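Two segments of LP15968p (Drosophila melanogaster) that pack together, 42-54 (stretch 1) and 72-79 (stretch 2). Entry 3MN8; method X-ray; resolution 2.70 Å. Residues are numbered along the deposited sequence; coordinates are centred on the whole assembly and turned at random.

Stretch 1, residues 42-54: SQEQLEDLFAGLE
Stretch 2 72-79: GRNLLALQ

A helix, residues 43-54, packs against a strand, residues 74-79, of the same chain. Both elements continue later in the chain. Their axes approach to 9.7 Å, and their N-to-C directions run roughly parallel, 29° apart. The register is set by CA pairs: Gln-43 CA to Arg-73 CA is 7.6 Å, Glu-47 CA to Leu-76 CA 7.8 Å, and Phe-50 CA to Leu-78 CA 6.7 Å. The two stretches bury 464 Å² between them, both sides summed.

Ser-42 caps the helix. Its chi1 is p (71°), which brings Ser-42 OG to 3.0 Å from Gln-45 N, where it accepts a capping bond at the first turn (164°). Backbone angles from Gln-43 to Glu-54 are helical, with phi between -53° and -74° and psi between -31° and -51°. Gly-72 has phi/psi of 92/-4, where a CB would be jammed against the preceding carbonyl oxygen. Arg-73 and Asn-74 then adopt extended angles near -73/134. The strand continues through Leu-75 (-93/113), Leu-76 (-123/147), Ala-77 (-131/126), Leu-78 (-91/119) and Gln-79 (-89/136).

The contact begins with a polar cluster. Gln-43 points toward the strand with chi1 t, chi2 p and chi3 27°. This bend places Gln-43 NE2 3.0 Å from Asn-74 O, a weak hydrogen bond with an N-H...O angle of 128°. Gln-43 NE2 also donates to Glu-47 OE2, one helical turn on, at 3.3 Å and a straighter 168°. The CA-to-CB bond of Glu-47 points sideways to the strand, but the m, t rotamer (chi3 -21°) brings the end of the side chain nearer. Asn-74 has chi1 m (-79°) and chi2 -34°, which carries Asn-74 ND2 to 3.5 Å from Glu-47 OE2, a weak hydrogen bond (138°). One carboxylate oxygen thus receives two amide donors, one from each stretch. The methylene part of Glu-47 makes a different contact: Glu-47 CG lies 3.4 Å from Leu-76 CD1. Leu-76 points toward the helix, and its m, t rotamer sets CD1 against that methylene.

Farther along, the contact is apolar. Phe-50 points toward the strand with chi1 m (-88°) and chi2 11°. Leu-78 points back toward the helix with chi1 t and chi2 p. Leu-78 CB sits over one face of the Phe-50 ring, 3.7 Å from the centroid and 15° off the normal, a CH-pi contact. The closest pair of these residues is Phe-50 CZ and Leu-78 CB, at 3.6 Å. Leu-76 O lies at the ring edge, 4.3 Å from Phe-50 CE2. The Leu-76 side chain touches the ring too, Leu-76 CB lying 4.4 Å from Phe-50 CD2.

Leu-53, one turn after Phe-50, also points toward the strand. Its chi1 (-95°) and chi2 (26°) lie between wells. Leu-53 CD2 is 3.7 Å from Leu-78 CD2, so Leu-78 meets both Phe-50 and Leu-53. Strand alternation explains the pattern: Leu-76 and Leu-78 face the helix, while the CA-to-CB bonds of Leu-75 and Ala-77 point away.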

# COMPACT_ATOMS: atom_id res chain seq x y z
N SER A 42 8.27 -20.53 -3.18
CA SER A 42 8.64 -20.77 -1.79
C SER A 42 9.50 -19.63 -1.27
O SER A 42 9.90 -18.75 -2.03
CB SER A 42 9.42 -22.09 -1.66
OG SER A 42 10.71 -21.99 -2.24
N GLN A 43 9.79 -19.64 0.02
CA GLN A 43 10.72 -18.67 0.58
C GLN A 43 12.02 -18.68 -0.21
O GLN A 43 12.48 -17.64 -0.65
CB GLN A 43 11.01 -18.97 2.05
CG GLN A 43 11.86 -17.93 2.73
CD GLN A 43 11.20 -16.55 2.75
OE1 GLN A 43 9.97 -16.42 2.72
NE2 GLN A 43 12.03 -15.50 2.80
N GLU A 44 12.62 -19.86 -0.41
CA GLU A 44 13.86 -19.92 -1.18
C GLU A 44 13.66 -19.39 -2.60
O GLU A 44 14.47 -18.63 -3.11
CB GLU A 44 14.44 -21.34 -1.24
CG GLU A 44 15.86 -21.38 -1.82
CD GLU A 44 16.21 -22.69 -2.52
OE1 GLU A 44 15.42 -23.65 -2.43
OE2 GLU A 44 17.29 -22.74 -3.16
N GLN A 45 12.56 -19.79 -3.24
CA GLN A 45 12.29 -19.36 -4.61
C GLN A 45 12.12 -17.86 -4.72
O GLN A 45 12.46 -17.26 -5.74
CB GLN A 45 11.07 -20.08 -5.18
CG GLN A 45 11.34 -21.56 -5.42
CD GLN A 45 10.40 -22.17 -6.43
OE1 GLN A 45 9.19 -22.22 -6.21
NE2 GLN A 45 10.95 -22.63 -7.54
N LEU A 46 11.61 -17.25 -3.65
CA LEU A 46 11.40 -15.80 -3.61
C LEU A 46 12.70 -15.00 -3.45
O LEU A 46 12.95 -14.06 -4.19
CB LEU A 46 10.42 -15.46 -2.48
CG LEU A 46 10.27 -13.98 -2.13
CD1 LEU A 46 9.88 -13.18 -3.37
CD2 LEU A 46 9.26 -13.78 -1.00
N GLU A 47 13.52 -15.38 -2.48
CA GLU A 47 14.81 -14.75 -2.27
C GLU A 47 15.64 -14.87 -3.54
O GLU A 47 16.25 -13.89 -3.99
CB GLU A 47 15.53 -15.39 -1.08
CG GLU A 47 14.85 -15.15 0.27
CD GLU A 47 15.48 -15.96 1.39
OE1 GLU A 47 16.15 -16.97 1.10
OE2 GLU A 47 15.29 -15.59 2.58
N ASP A 48 15.63 -16.07 -4.12
CA ASP A 48 16.36 -16.34 -5.35
C ASP A 48 15.92 -15.42 -6.49
O ASP A 48 16.75 -14.87 -7.22
CB ASP A 48 16.23 -17.81 -5.76
CG ASP A 48 16.99 -18.75 -4.83
OD1 ASP A 48 17.91 -18.29 -4.11
OD2 ASP A 48 16.67 -19.97 -4.83
N LEU A 49 14.61 -15.22 -6.63
CA LEU A 49 14.11 -14.41 -7.74
C LEU A 49 14.41 -12.92 -7.57
O LEU A 49 14.68 -12.21 -8.56
CB LEU A 49 12.61 -14.63 -7.96
CG LEU A 49 12.12 -13.99 -9.26
CD1 LEU A 49 11.06 -14.87 -9.92
CD2 LEU A 49 11.60 -12.59 -9.02
N PHE A 50 14.37 -12.46 -6.32
CA PHE A 50 14.65 -11.08 -5.98
C PHE A 50 16.12 -10.72 -6.18
O PHE A 50 16.43 -9.59 -6.54
CB PHE A 50 14.25 -10.77 -4.55
CG PHE A 50 12.83 -10.33 -4.41
CD1 PHE A 50 11.95 -10.44 -5.48
CD2 PHE A 50 12.37 -9.79 -3.22
CE1 PHE A 50 10.64 -10.02 -5.35
CE2 PHE A 50 11.06 -9.38 -3.09
CZ PHE A 50 10.19 -9.49 -4.15
N ALA A 51 17.01 -11.67 -5.93
CA ALA A 51 18.43 -11.44 -6.20
C ALA A 51 18.68 -11.38 -7.71
O ALA A 51 19.50 -10.58 -8.18
CB ALA A 51 19.28 -12.53 -5.55
N GLY A 52 17.98 -12.23 -8.46
CA GLY A 52 18.17 -12.31 -9.89
C GLY A 52 17.79 -11.00 -10.57
O GLY A 52 18.48 -10.50 -11.46
N LEU A 53 16.66 -10.47 -10.13
CA LEU A 53 16.17 -9.21 -10.65
C LEU A 53 17.17 -8.09 -10.40
O LEU A 53 17.36 -7.21 -11.23
CB LEU A 53 14.83 -8.88 -9.99
CG LEU A 53 13.58 -9.31 -10.76
CD1 LEU A 53 13.79 -10.50 -11.70
CD2 LEU A 53 12.39 -9.54 -9.85
N GLU A 54 17.82 -8.15 -9.24
CA GLU A 54 18.74 -7.11 -8.82
C GLU A 54 19.96 -7.06 -9.74
O GLU A 54 20.46 -5.98 -10.10
CB GLU A 54 19.16 -7.33 -7.37
CG GLU A 54 19.70 -6.08 -6.68
CD GLU A 54 19.82 -6.25 -5.18
OE1 GLU A 54 20.17 -5.26 -4.51
OE2 GLU A 54 19.56 -7.37 -4.67
N GLY A 72 13.40 -17.41 11.56
CA GLY A 72 14.61 -17.05 10.84
C GLY A 72 14.44 -16.63 9.40
O GLY A 72 15.40 -16.24 8.74
N ARG A 73 13.22 -16.71 8.89
CA ARG A 73 12.97 -16.37 7.49
C ARG A 73 13.07 -14.87 7.23
O ARG A 73 12.58 -14.05 8.01
CB ARG A 73 11.61 -16.91 7.07
CG ARG A 73 11.46 -18.38 7.37
CD ARG A 73 10.16 -18.91 6.83
NE ARG A 73 9.73 -20.09 7.58
CZ ARG A 73 9.97 -21.34 7.20
NH1 ARG A 73 9.56 -22.35 7.94
NH2 ARG A 73 10.62 -21.57 6.07
N ASN A 74 13.73 -14.52 6.13
CA ASN A 74 13.93 -13.13 5.79
C ASN A 74 12.67 -12.45 5.28
O ASN A 74 11.99 -12.97 4.41
CB ASN A 74 15.03 -12.99 4.74
CG ASN A 74 16.42 -13.10 5.35
OD1 ASN A 74 16.67 -12.67 6.49
ND2 ASN A 74 17.35 -13.67 4.59
N LEU A 75 12.36 -11.29 5.86
CA LEU A 75 11.30 -10.43 5.36
C LEU A 75 11.93 -9.43 4.40
O LEU A 75 12.72 -8.58 4.82
CB LEU A 75 10.60 -9.71 6.51
CG LEU A 75 9.58 -10.46 7.38
CD1 LEU A 75 9.81 -11.96 7.36
CD2 LEU A 75 9.60 -9.96 8.81
N LEU A 76 11.59 -9.54 3.12
CA LEU A 76 12.27 -8.81 2.05
C LEU A 76 11.33 -7.93 1.23
O LEU A 76 10.17 -8.29 1.00
CB LEU A 76 12.95 -9.80 1.10
CG LEU A 76 14.05 -10.71 1.62
CD1 LEU A 76 14.36 -11.81 0.60
CD2 LEU A 76 15.30 -9.92 1.95
N ALA A 77 11.84 -6.79 0.76
CA ALA A 77 11.08 -5.90 -0.11
C ALA A 77 11.89 -5.52 -1.33
O ALA A 77 13.00 -5.01 -1.19
CB ALA A 77 10.66 -4.65 0.62
N LEU A 78 11.34 -5.75 -2.51
CA LEU A 78 12.01 -5.34 -3.73
C LEU A 78 11.55 -3.96 -4.11
O LEU A 78 10.37 -3.75 -4.36
CB LEU A 78 11.70 -6.30 -4.89
CG LEU A 78 12.52 -6.07 -6.17
CD1 LEU A 78 13.97 -6.53 -5.98
CD2 LEU A 78 11.91 -6.77 -7.39
N GLN A 79 12.50 -3.03 -4.15
CA GLN A 79 12.26 -1.69 -4.69
C GLN A 79 12.52 -1.61 -6.19
O GLN A 79 13.52 -2.13 -6.68
CB GLN A 79 13.16 -0.68 -4.00
CG GLN A 79 13.28 0.61 -4.74
CD GLN A 79 14.34 1.49 -4.13
OE1 GLN A 79 15.26 1.00 -3.47
NE2 GLN A 79 14.22 2.79 -4.34